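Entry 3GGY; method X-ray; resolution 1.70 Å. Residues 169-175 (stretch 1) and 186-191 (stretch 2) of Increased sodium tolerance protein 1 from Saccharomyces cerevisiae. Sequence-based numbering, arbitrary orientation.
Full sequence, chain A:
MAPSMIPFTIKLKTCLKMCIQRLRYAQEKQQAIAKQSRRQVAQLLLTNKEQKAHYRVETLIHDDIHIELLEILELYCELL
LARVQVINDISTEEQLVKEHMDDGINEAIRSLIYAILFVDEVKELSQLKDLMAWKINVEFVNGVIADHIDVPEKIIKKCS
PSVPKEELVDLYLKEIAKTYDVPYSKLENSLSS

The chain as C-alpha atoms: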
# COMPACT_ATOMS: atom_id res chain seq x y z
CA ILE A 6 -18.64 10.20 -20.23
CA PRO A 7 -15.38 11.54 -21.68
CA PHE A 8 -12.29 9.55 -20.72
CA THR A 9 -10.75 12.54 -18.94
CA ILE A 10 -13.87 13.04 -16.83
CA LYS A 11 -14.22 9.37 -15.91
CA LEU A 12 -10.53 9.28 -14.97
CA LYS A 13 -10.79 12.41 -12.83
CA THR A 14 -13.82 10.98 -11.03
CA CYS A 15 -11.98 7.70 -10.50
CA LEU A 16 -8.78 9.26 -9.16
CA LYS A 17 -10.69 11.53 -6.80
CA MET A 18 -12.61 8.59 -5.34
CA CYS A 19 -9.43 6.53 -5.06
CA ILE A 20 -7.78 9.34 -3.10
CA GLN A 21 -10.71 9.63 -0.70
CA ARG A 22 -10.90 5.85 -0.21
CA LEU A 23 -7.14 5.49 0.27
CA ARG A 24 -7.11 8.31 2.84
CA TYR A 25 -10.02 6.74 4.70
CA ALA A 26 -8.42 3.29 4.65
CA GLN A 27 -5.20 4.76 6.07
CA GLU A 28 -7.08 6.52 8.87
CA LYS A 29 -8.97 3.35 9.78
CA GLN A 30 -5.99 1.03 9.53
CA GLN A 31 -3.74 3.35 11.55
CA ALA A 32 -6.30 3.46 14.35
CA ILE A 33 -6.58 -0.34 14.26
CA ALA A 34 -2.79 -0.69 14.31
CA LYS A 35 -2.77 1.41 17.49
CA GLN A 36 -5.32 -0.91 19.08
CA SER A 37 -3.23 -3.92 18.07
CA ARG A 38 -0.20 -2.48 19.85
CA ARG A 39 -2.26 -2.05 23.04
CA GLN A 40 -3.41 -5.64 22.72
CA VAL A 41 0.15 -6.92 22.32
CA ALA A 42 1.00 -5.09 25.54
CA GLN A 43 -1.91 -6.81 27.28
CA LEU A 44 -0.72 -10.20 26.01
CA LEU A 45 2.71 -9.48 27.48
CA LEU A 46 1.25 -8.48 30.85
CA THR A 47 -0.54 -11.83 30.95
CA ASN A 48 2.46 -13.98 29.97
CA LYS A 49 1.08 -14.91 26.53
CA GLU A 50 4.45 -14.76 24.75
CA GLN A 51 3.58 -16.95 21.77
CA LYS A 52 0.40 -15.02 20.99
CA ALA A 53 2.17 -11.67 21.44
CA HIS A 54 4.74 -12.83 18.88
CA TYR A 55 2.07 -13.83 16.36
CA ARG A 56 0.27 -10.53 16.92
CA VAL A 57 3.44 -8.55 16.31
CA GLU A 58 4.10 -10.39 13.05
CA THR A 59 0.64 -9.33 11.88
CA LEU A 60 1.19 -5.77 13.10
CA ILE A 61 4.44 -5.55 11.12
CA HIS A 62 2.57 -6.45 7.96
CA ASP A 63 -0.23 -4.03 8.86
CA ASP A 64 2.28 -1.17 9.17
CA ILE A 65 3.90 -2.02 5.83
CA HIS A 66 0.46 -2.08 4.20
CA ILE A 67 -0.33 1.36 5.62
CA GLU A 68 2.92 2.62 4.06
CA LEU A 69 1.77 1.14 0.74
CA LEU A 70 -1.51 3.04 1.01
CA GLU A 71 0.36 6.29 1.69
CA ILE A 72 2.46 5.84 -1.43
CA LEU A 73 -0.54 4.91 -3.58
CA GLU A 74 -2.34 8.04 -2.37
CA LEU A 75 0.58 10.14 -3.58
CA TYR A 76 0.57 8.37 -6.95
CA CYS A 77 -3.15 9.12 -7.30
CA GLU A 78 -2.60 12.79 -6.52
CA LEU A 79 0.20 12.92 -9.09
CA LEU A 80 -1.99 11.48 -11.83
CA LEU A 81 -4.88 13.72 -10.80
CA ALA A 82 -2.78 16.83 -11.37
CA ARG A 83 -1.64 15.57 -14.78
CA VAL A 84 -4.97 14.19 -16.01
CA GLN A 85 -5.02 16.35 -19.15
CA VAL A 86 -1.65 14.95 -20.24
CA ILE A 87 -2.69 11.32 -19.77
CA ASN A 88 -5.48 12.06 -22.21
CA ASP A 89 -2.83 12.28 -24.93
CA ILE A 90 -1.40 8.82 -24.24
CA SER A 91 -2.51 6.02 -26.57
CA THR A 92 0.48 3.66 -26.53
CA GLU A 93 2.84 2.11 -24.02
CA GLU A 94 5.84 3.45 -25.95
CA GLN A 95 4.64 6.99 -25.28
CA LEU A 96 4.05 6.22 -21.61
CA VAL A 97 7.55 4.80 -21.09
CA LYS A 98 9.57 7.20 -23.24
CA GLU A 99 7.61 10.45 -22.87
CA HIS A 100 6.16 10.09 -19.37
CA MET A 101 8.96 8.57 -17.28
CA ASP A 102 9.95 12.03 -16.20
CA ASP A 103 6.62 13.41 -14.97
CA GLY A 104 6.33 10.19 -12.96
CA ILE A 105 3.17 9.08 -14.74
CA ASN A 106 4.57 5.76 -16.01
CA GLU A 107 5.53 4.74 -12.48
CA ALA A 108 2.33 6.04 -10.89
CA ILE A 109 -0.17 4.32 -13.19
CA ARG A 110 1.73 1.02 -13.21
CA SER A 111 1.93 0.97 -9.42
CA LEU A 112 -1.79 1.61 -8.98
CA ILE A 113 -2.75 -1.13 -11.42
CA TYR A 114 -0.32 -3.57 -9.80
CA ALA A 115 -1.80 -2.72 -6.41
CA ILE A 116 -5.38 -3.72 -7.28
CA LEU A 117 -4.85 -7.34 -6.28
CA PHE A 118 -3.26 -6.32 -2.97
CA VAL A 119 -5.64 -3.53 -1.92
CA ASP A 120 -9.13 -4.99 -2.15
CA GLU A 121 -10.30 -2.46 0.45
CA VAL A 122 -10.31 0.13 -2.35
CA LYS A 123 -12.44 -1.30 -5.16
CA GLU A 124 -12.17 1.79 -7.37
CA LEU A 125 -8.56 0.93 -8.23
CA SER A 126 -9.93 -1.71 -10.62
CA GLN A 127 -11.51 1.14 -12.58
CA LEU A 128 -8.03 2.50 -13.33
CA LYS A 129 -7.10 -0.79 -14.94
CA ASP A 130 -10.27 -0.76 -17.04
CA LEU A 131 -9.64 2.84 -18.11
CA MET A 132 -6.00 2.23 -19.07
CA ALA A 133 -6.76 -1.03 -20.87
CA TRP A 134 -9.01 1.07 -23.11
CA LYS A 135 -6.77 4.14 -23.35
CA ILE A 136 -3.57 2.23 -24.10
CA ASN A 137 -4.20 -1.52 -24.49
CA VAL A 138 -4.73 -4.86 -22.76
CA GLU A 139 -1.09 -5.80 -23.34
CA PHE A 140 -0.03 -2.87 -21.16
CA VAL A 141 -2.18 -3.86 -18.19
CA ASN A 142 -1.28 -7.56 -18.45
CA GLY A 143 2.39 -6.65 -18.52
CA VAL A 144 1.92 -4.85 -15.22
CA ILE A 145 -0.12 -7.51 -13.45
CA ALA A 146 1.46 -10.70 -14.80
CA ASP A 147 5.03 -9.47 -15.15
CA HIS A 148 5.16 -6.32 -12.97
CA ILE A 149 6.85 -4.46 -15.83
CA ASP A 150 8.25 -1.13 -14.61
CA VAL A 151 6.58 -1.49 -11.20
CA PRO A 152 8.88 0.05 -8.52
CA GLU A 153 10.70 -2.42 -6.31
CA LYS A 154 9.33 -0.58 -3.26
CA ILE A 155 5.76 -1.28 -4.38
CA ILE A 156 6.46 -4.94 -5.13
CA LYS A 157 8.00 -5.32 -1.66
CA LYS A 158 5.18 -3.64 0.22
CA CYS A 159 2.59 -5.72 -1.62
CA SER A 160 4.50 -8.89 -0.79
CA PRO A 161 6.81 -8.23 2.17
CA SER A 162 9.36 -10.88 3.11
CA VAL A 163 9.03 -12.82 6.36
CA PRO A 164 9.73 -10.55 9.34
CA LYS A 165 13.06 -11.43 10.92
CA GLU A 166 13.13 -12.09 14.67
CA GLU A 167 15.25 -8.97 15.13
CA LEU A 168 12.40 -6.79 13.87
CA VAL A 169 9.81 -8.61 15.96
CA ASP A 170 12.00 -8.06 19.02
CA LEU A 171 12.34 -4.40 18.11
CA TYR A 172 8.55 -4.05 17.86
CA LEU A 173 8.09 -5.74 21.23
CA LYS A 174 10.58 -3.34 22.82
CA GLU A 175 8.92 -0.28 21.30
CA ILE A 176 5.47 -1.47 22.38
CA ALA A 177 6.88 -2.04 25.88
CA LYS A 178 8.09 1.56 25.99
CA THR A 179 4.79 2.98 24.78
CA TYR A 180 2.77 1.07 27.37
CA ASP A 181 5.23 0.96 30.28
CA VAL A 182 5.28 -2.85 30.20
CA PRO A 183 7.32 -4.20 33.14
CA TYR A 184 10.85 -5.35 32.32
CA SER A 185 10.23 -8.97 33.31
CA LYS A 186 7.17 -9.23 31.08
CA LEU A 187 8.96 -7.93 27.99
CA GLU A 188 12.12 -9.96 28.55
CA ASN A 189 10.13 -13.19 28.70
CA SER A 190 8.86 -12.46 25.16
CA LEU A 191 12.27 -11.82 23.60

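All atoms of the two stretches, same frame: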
# COMPACT_ATOMS: atom_id res chain seq x y z
N VAL A 169 10.88 -8.29 15.03
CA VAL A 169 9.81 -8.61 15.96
C VAL A 169 10.24 -8.17 17.35
O VAL A 169 9.46 -7.56 18.08
CB VAL A 169 9.50 -10.13 15.98
CG1 VAL A 169 8.49 -10.45 17.07
CG2 VAL A 169 8.96 -10.55 14.63
N ASP A 170 11.49 -8.46 17.71
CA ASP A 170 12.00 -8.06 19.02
C ASP A 170 11.98 -6.55 19.16
O ASP A 170 11.67 -6.02 20.22
CB ASP A 170 13.44 -8.56 19.23
CG ASP A 170 13.51 -10.06 19.44
OD1 ASP A 170 12.48 -10.66 19.80
OD2 ASP A 170 14.61 -10.62 19.27
N LEU A 171 12.32 -5.85 18.08
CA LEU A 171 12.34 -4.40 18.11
C LEU A 171 10.92 -3.88 18.35
O LEU A 171 10.72 -2.96 19.14
CB LEU A 171 12.89 -3.84 16.79
CG LEU A 171 12.96 -2.32 16.70
CD1 LEU A 171 13.87 -1.78 17.80
CD2 LEU A 171 13.49 -1.91 15.33
N TYR A 172 9.94 -4.47 17.67
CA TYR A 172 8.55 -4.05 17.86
C TYR A 172 8.09 -4.28 19.30
O TYR A 172 7.39 -3.45 19.89
CB TYR A 172 7.63 -4.81 16.91
CG TYR A 172 7.24 -4.03 15.67
CD1 TYR A 172 8.21 -3.59 14.77
CD2 TYR A 172 5.90 -3.73 15.40
CE1 TYR A 172 7.86 -2.86 13.63
CE2 TYR A 172 5.54 -3.01 14.26
CZ TYR A 172 6.52 -2.58 13.39
OH TYR A 172 6.16 -1.85 12.27
N LEU A 173 8.47 -5.42 19.86
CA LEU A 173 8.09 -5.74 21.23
C LEU A 173 8.67 -4.69 22.18
O LEU A 173 7.98 -4.22 23.09
CB LEU A 173 8.60 -7.13 21.61
CG LEU A 173 7.85 -8.27 20.91
CD1 LEU A 173 8.61 -9.58 21.08
CD2 LEU A 173 6.45 -8.37 21.48
N LYS A 174 9.93 -4.33 21.97
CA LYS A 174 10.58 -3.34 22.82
C LYS A 174 9.93 -1.96 22.69
O LYS A 174 9.79 -1.24 23.68
CB LYS A 174 12.07 -3.24 22.48
CG LYS A 174 12.85 -4.51 22.78
CD LYS A 174 14.31 -4.36 22.43
CE LYS A 174 15.07 -5.65 22.66
NZ LYS A 174 16.52 -5.52 22.31
N GLU A 175 9.54 -1.58 21.48
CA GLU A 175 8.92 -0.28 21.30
C GLU A 175 7.50 -0.27 21.88
O GLU A 175 7.06 0.73 22.43
CB GLU A 175 8.92 0.11 19.81
CG GLU A 175 10.34 0.07 19.22
CD GLU A 175 10.44 0.66 17.82
OE1 GLU A 175 9.48 0.54 17.04
OE2 GLU A 175 11.52 1.21 17.50
N LYS A 186 8.16 -8.80 32.05
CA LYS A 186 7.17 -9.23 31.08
C LYS A 186 7.67 -9.13 29.64
O LYS A 186 7.36 -9.98 28.81
CB LYS A 186 5.89 -8.41 31.24
CG LYS A 186 5.23 -8.53 32.61
CD LYS A 186 4.82 -9.97 32.92
CE LYS A 186 4.07 -10.05 34.24
NZ LYS A 186 3.78 -11.45 34.65
N LEU A 187 8.45 -8.09 29.35
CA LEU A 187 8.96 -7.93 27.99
C LEU A 187 10.11 -8.89 27.72
O LEU A 187 10.19 -9.48 26.65
CB LEU A 187 9.45 -6.49 27.76
CG LEU A 187 9.93 -6.31 26.31
CD1 LEU A 187 8.75 -6.50 25.38
CD2 LEU A 187 10.55 -4.96 26.12
N GLU A 188 10.99 -9.06 28.70
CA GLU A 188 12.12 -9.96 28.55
C GLU A 188 11.69 -11.39 28.26
O GLU A 188 12.31 -12.08 27.45
CB GLU A 188 12.99 -9.94 29.81
CG GLU A 188 13.86 -8.72 29.94
CD GLU A 188 14.82 -8.57 28.77
OE1 GLU A 188 15.53 -9.54 28.45
OE2 GLU A 188 14.88 -7.47 28.18
N ASN A 189 10.62 -11.83 28.92
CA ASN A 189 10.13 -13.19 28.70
C ASN A 189 9.62 -13.42 27.28
O ASN A 189 9.48 -14.57 26.85
CB ASN A 189 9.02 -13.53 29.71
CG ASN A 189 9.51 -13.54 31.15
OD1 ASN A 189 10.69 -13.78 31.42
ND2 ASN A 189 8.61 -13.29 32.09
N SER A 190 9.36 -12.34 26.54
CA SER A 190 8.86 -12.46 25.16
C SER A 190 9.97 -12.41 24.12
O SER A 190 9.77 -12.81 22.97
CB SER A 190 7.86 -11.34 24.87
OG SER A 190 8.52 -10.09 24.78
N LEU A 191 11.14 -11.92 24.51
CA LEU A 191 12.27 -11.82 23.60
C LEU A 191 12.90 -13.19 23.35
O LEU A 191 12.82 -13.65 22.19
CB LEU A 191 13.32 -10.86 24.15
CG LEU A 191 12.89 -9.42 24.40
CD1 LEU A 191 14.08 -8.63 24.94
CD2 LEU A 191 12.36 -8.78 23.13

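Stretch 1, residues 169-175, is a segment from within a longer helix. Stretch 2 enters as the last part of another helix and passes into a type I beta turn from Glu188 to Leu191. The two segments run in opposite directions. Asp170 lies beside Leu191, with CA atoms 5.9 Å apart, and Lys174 lies beside Leu187, with CA atoms 7.1 Å apart. No hydrogen bond crosses between them. The contact buries 295 Å² in total and rests mainly on van der Waals packing of leucine side chains.

Val169 is buried but does not reach stretch 2. Its carbonyl O accepts a backbone hydrogen bond from Leu173 N at 3.0 Å, part of the regular helical pattern.

Asp170 makes the first contact. Its CA-to-CB bond points sideways, but the carboxylate comes nearer. OD1 of Asp170 lies 3.8 Å from CD2 of Leu191. A methyl group offers no hydrogen-bonding partner, so this is simple packing.

Leu171 points away, and Tyr172 is out of reach. The hydroxyl of Tyr172 is hydrogen-bonded elsewhere in the structure.

Leu173 is buried and points toward stretch 2, where it meets three residues. Its CB packs against CD1 of Leu187 at 3.8 Å, an apolar contact. The same CD1 of Leu187 sits 3.3 Å from the carbonyl O of Leu173, so the methyl lies close against the helix backbone. CD1 of Leu173 approaches OG of Ser190 at 3.7 Å and CD2 of Leu191 at 4.3 Å. The Ser190 hydroxyl faces this methyl while bonding within its own stretch: OG of Ser190 donates to the carbonyl O of Leu187 at 2.6 Å.

That Leu187 carbonyl gathers several bonds within stretch 2. Leu187 O also accepts from Ser190 N at 3.0 Å and, weakly, from Leu191 N at 3.4 Å. The turn itself is closed by Leu191 N donating to Glu188 O at 3.2 Å.

Lys174 contributes carbon rather than charge. Its CA lies 3.7 Å from CD2 of Leu187, and its CG is 4.1 Å from the same methyl. The side chain is extended, with chi2 to chi4 all t. Farther along it, CE of Lys174 packs 3.9 Å from CD1 of Leu191. The aliphatic chain thus touches both leucines, while NZ makes no contact with stretch 2.

Glu175 points away and takes no part. Its N still donates to Leu171 O at 3.0 Å, continuing the helix.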